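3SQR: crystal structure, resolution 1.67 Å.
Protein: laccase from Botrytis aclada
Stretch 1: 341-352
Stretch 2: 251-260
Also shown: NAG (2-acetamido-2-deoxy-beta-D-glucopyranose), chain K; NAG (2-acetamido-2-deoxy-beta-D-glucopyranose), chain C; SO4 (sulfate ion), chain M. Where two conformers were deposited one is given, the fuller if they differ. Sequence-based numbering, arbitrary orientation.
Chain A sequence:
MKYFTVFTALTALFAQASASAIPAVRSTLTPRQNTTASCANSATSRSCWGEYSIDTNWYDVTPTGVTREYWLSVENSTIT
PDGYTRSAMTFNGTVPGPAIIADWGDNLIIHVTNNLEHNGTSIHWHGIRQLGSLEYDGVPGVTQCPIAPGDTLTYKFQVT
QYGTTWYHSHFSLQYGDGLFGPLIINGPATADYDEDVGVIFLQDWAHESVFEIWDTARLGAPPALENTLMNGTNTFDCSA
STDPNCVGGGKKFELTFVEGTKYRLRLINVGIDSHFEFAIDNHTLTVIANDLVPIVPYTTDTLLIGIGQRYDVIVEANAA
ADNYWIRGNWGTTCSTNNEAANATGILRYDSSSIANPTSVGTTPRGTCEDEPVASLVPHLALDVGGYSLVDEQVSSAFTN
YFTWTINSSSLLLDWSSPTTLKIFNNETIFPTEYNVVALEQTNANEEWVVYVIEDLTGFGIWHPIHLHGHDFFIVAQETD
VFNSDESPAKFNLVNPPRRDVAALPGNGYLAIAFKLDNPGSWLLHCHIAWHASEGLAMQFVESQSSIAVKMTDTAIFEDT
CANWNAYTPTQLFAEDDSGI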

# COMPACT_ATOMS: atom_id res chain seq x y z
N ALA A 341 -1.50 17.33 15.08
CA ALA A 341 -0.43 17.39 16.04
C ALA A 341 -0.40 16.13 16.93
O ALA A 341 0.62 15.87 17.56
CB ALA A 341 -0.54 18.69 16.93
N ASN A 342 -1.52 15.40 16.97
CA ASN A 342 -1.66 14.19 17.82
C ASN A 342 -1.36 12.88 17.13
O ASN A 342 -1.61 11.81 17.70
CB ASN A 342 -3.01 14.13 18.47
CG ASN A 342 -3.40 15.40 19.22
OD1 ASN A 342 -4.17 16.22 18.69
ND2 ASN A 342 -2.89 15.58 20.43
N ALA A 343 -0.75 12.96 15.94
CA ALA A 343 -0.27 11.75 15.22
C ALA A 343 1.07 11.37 15.81
O ALA A 343 2.10 11.55 15.20
CB ALA A 343 -0.14 12.03 13.73
N THR A 344 1.02 10.83 17.02
CA THR A 344 2.17 10.53 17.81
C THR A 344 1.89 9.27 18.62
O THR A 344 0.73 8.85 18.80
CB THR A 344 2.49 11.65 18.86
OG1 THR A 344 1.40 11.81 19.76
CG2 THR A 344 2.80 12.98 18.14
N GLY A 345 2.97 8.72 19.10
CA GLY A 345 2.98 7.62 20.05
C GLY A 345 4.13 7.83 21.03
O GLY A 345 4.77 8.86 21.00
N ILE A 346 4.33 6.85 21.87
CA ILE A 346 5.31 6.91 22.94
C ILE A 346 6.22 5.73 22.92
O ILE A 346 5.78 4.54 22.91
CB ILE A 346 4.60 6.95 24.35
CG1 ILE A 346 3.71 8.16 24.48
CG2 ILE A 346 5.65 6.95 25.42
CD1 ILE A 346 2.84 8.16 25.77
N LEU A 347 7.53 6.03 22.90
CA LEU A 347 8.58 5.11 23.09
C LEU A 347 9.02 5.19 24.57
O LEU A 347 9.27 6.28 25.03
CB LEU A 347 9.76 5.51 22.24
CG LEU A 347 10.97 4.59 22.39
CD1 LEU A 347 10.69 3.24 21.75
CD2 LEU A 347 12.17 5.24 21.75
N ARG A 348 9.07 4.06 25.24
CA ARG A 348 9.53 3.96 26.66
C ARG A 348 10.70 3.03 26.76
O ARG A 348 10.70 1.94 26.17
CB ARG A 348 8.41 3.44 27.52
CG ARG A 348 7.14 4.25 27.44
CD ARG A 348 6.25 3.83 28.58
NE ARG A 348 4.95 4.43 28.55
CZ ARG A 348 4.71 5.71 28.83
NH1 ARG A 348 5.70 6.55 29.14
NH2 ARG A 348 3.48 6.14 28.79
N TYR A 349 11.70 3.43 27.54
CA TYR A 349 12.78 2.50 27.90
C TYR A 349 12.45 1.82 29.19
O TYR A 349 13.09 0.84 29.57
CB TYR A 349 14.10 3.25 28.01
CG TYR A 349 14.86 3.50 26.72
CD1 TYR A 349 14.39 4.42 25.78
CD2 TYR A 349 16.02 2.80 26.42
CE1 TYR A 349 15.07 4.65 24.61
CE2 TYR A 349 16.73 3.06 25.24
CZ TYR A 349 16.23 3.97 24.35
OH TYR A 349 16.88 4.27 23.20
N ASP A 350 11.47 2.35 29.89
CA ASP A 350 10.98 1.72 31.08
C ASP A 350 9.47 1.65 30.94
O ASP A 350 8.76 2.65 31.04
CB ASP A 350 11.39 2.55 32.30
CG ASP A 350 10.77 2.04 33.60
OD1 ASP A 350 10.08 0.99 33.58
OD2 ASP A 350 10.97 2.71 34.64
N SER A 351 8.99 0.43 30.75
CA SER A 351 7.59 0.14 30.40
C SER A 351 6.63 0.46 31.55
O SER A 351 5.42 0.57 31.33
CB SER A 351 7.41 -1.34 29.97
OG SER A 351 7.75 -2.28 30.99
N SER A 352 7.20 0.59 32.75
CA SER A 352 6.42 0.93 33.92
C SER A 352 6.20 2.43 34.03
O SER A 352 5.36 2.87 34.80
CB SER A 352 7.08 0.34 35.17
OG SER A 352 8.12 1.19 35.57
C1 NAG K . -3.27 16.79 21.12
C2 NAG K . -3.71 16.52 22.53
C3 NAG K . -3.85 17.87 23.30
C4 NAG K . -2.51 18.59 23.16
C5 NAG K . -2.25 18.86 21.69
C6 NAG K . -0.89 19.52 21.51
C7 NAG K . -4.97 14.45 22.70
C8 NAG K . -6.29 13.77 22.56
N2 NAG K . -4.94 15.78 22.46
O3 NAG K . -4.16 17.59 24.65
O4 NAG K . -2.50 19.84 23.78
O5 NAG K . -2.13 17.62 21.08
O6 NAG K . -0.60 19.38 20.15
O7 NAG K . -3.96 13.76 22.99
C1 NAG C . 1.19 -3.31 15.88
C2 NAG C . 2.29 -3.92 16.74
C3 NAG C . 2.53 -5.33 16.24
C4 NAG C . 1.26 -6.17 16.27
C5 NAG C . 0.05 -5.38 15.67
C6 NAG C . -1.25 -5.84 16.28
C7 NAG C . 4.35 -2.92 17.51
C8 NAG C . 5.69 -2.29 17.18
N2 NAG C . 3.54 -3.27 16.52
O3 NAG C . 3.56 -5.97 16.94
O4 NAG C . 1.46 -7.38 15.52
O5 NAG C . 0.02 -4.03 16.06
O6 NAG C . -2.34 -5.41 15.46
O7 NAG C . 3.97 -3.11 18.67
S SO4 M . 1.68 2.54 28.28
O1 SO4 M . 0.85 2.36 29.46
O2 SO4 M . 0.98 1.95 27.14
O3 SO4 M . 1.89 3.96 28.01
O4 SO4 M . 2.98 1.87 28.50
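Stretch 2, residues 251-260: KKFELTFVEG

Neighbouring strands of a parallel sheet share a simple grammar: one strand uses the N-H and C=O of alternate residues to engage the residues before and after the one it sits beside. The laccase from Botrytis aclada offers a compact example, in which residues 251-260 lie alongside residues 341-352. The two strands run in the same direction, their axes crossing at -16° with a closest approach of 4.7 Å, and together the stretches bury 758 Å² of surface.

Stretch 2 enters in extended but irregular form. Lys 251 does not touch stretch 1 itself; its NZ instead donates to O1 of the sulfate at 2.6 Å, an ion that Arg 348 of stretch 1 also binds, NH2 to O3 at 2.8 Å. Lys 252 points toward the other stretch and sends its chain back along the start of stretch 1, where NZ donates to Thr 344 OG1 at 2.8 Å. A water accepts from both Lys 252 NZ (2.6 Å) and Asn 342 ND2 (2.4 Å), the latter being the nitrogen that carries the chain K sugar. Nearer the backbone, Lys 252 CB packs 3.9 Å from Ile 346 CD1.

At Phe 253 the regular pairing begins. Its carbonyl O accepts from Ile 346 N at 2.9 Å, while its N reaches Thr 344 O through a second water, 2.8 Å from each of these atoms. The ring turns its edge to Gly 345 CA; an ideal CB on that glycine would fall a tight 3.0 Å from Phe 253 CD2, so the bare backbone leaves the ring its room.

Glu 254 lies beside Ile 346, with their CA atoms 4.8 Å apart, and its CA-H approaches Ile 346 O, CA to O 3.1 Å. Its OE2 is 3.4 Å from Arg 348 CB but 4.3 Å from Arg 348 NE, too far for a salt bridge; the carboxylate is engaged instead by Thr 256 OG1, which donates to OE2 over a very short 2.5 Å.

Leu 255 makes both of its backbone bonds to stretch 1: N to Ile 346 O and O from Arg 348 N, each 2.9 Å. These bonds straddle Leu 347, whose side chain shares a face of the sheet with that of Leu 255, Leu 347 CD1 lying 3.9 Å from Leu 255 CG. Thr 256 pairs with Arg 348 on the other face, together with Glu 254 and Ile 346, and its OG1 comes within 3.7 Å of Ser 351 CB.

Phe 257 continues the ladder past the strand proper, its N donating to Arg 348 O at 2.8 Å. Leu 347 CD1 sits over its ring face, 3.5 Å from Phe 257 CD2, whereas its edge is directed at the face of the Tyr 349 ring, with the planes at 86°. Val 258 points away, after which Glu 259 brings OE1 to 3.3 Å from Tyr 349 CE2. Gly 260, with a positive phi of 82°, ends the stretch clear of its partner.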

# COMPACT_ATOMS: atom_id res chain seq x y z
N LYS A 251 -5.61 5.53 24.06
CA LYS A 251 -4.26 5.51 24.52
C LYS A 251 -3.30 5.62 23.37
O LYS A 251 -3.53 5.06 22.31
CB LYS A 251 -3.94 4.21 25.31
CG LYS A 251 -4.26 4.27 26.79
CD LYS A 251 -3.64 3.06 27.59
CE LYS A 251 -2.10 3.16 27.83
NZ LYS A 251 -1.71 2.23 28.93
N LYS A 252 -2.19 6.31 23.63
CA LYS A 252 -1.10 6.39 22.71
C LYS A 252 -0.55 5.01 22.47
O LYS A 252 -0.42 4.17 23.40
CB LYS A 252 0.05 7.23 23.23
CG LYS A 252 -0.25 8.74 23.25
CD LYS A 252 -0.67 9.28 21.88
CE LYS A 252 -0.73 10.81 21.82
NZ LYS A 252 -1.24 11.33 20.45
N PHE A 253 -0.24 4.78 21.20
CA PHE A 253 0.61 3.68 20.81
C PHE A 253 1.86 3.70 21.69
O PHE A 253 2.40 4.75 21.95
CB PHE A 253 1.09 3.84 19.39
CG PHE A 253 2.20 2.90 19.00
CD1 PHE A 253 1.95 1.53 18.90
CD2 PHE A 253 3.50 3.35 18.79
CE1 PHE A 253 2.93 0.64 18.53
CE2 PHE A 253 4.53 2.45 18.43
CZ PHE A 253 4.24 1.07 18.31
N GLU A 254 2.28 2.55 22.13
CA GLU A 254 3.49 2.47 22.95
C GLU A 254 4.37 1.39 22.46
O GLU A 254 3.88 0.30 22.08
CB GLU A 254 3.11 2.19 24.40
CG GLU A 254 4.26 2.32 25.40
CD GLU A 254 5.13 1.08 25.55
OE1 GLU A 254 4.70 -0.01 25.13
OE2 GLU A 254 6.26 1.22 26.09
N LEU A 255 5.67 1.65 22.52
CA LEU A 255 6.71 0.77 22.06
C LEU A 255 7.81 0.82 23.15
O LEU A 255 8.19 1.91 23.53
CB LEU A 255 7.30 1.32 20.75
CG LEU A 255 8.46 0.52 20.17
CD1 LEU A 255 8.23 -1.02 20.06
CD2 LEU A 255 8.99 1.15 18.87
N THR A 256 8.18 -0.33 23.65
CA THR A 256 9.22 -0.45 24.70
C THR A 256 10.53 -0.88 24.16
O THR A 256 10.62 -1.89 23.45
CB THR A 256 8.75 -1.41 25.75
OG1 THR A 256 7.59 -0.85 26.31
CG2 THR A 256 9.85 -1.59 26.84
N PHE A 257 11.59 -0.15 24.51
CA PHE A 257 12.91 -0.50 24.11
C PHE A 257 13.71 -0.92 25.37
O PHE A 257 13.54 -0.35 26.47
CB PHE A 257 13.68 0.65 23.48
CG PHE A 257 13.43 0.90 22.03
CD1 PHE A 257 12.61 0.06 21.25
CD2 PHE A 257 13.98 2.01 21.44
CE1 PHE A 257 12.42 0.37 19.91
CE2 PHE A 257 13.77 2.31 20.08
CZ PHE A 257 12.99 1.47 19.34
N VAL A 258 14.53 -1.93 25.16
CA VAL A 258 15.59 -2.36 26.06
C VAL A 258 16.93 -1.78 25.59
O VAL A 258 17.38 -1.90 24.46
CB VAL A 258 15.69 -3.91 26.13
CG1 VAL A 258 16.99 -4.30 26.99
CG2 VAL A 258 14.43 -4.52 26.71
N GLU A 259 17.59 -1.10 26.51
CA GLU A 259 18.74 -0.36 26.17
C GLU A 259 19.80 -1.27 25.50
O GLU A 259 20.00 -2.39 25.94
CB GLU A 259 19.25 0.29 27.50
CG GLU A 259 20.47 1.01 27.30
CD GLU A 259 20.34 2.41 26.77
OE1 GLU A 259 19.43 3.18 27.14
OE2 GLU A 259 21.22 2.78 26.00
N GLY A 260 20.43 -0.78 24.44
CA GLY A 260 21.45 -1.51 23.67
C GLY A 260 20.91 -2.50 22.64
O GLY A 260 21.68 -3.06 21.88
O HOH W 1 -1.38 13.84 21.14
O HOH W 2 -1.00 6.65 19.21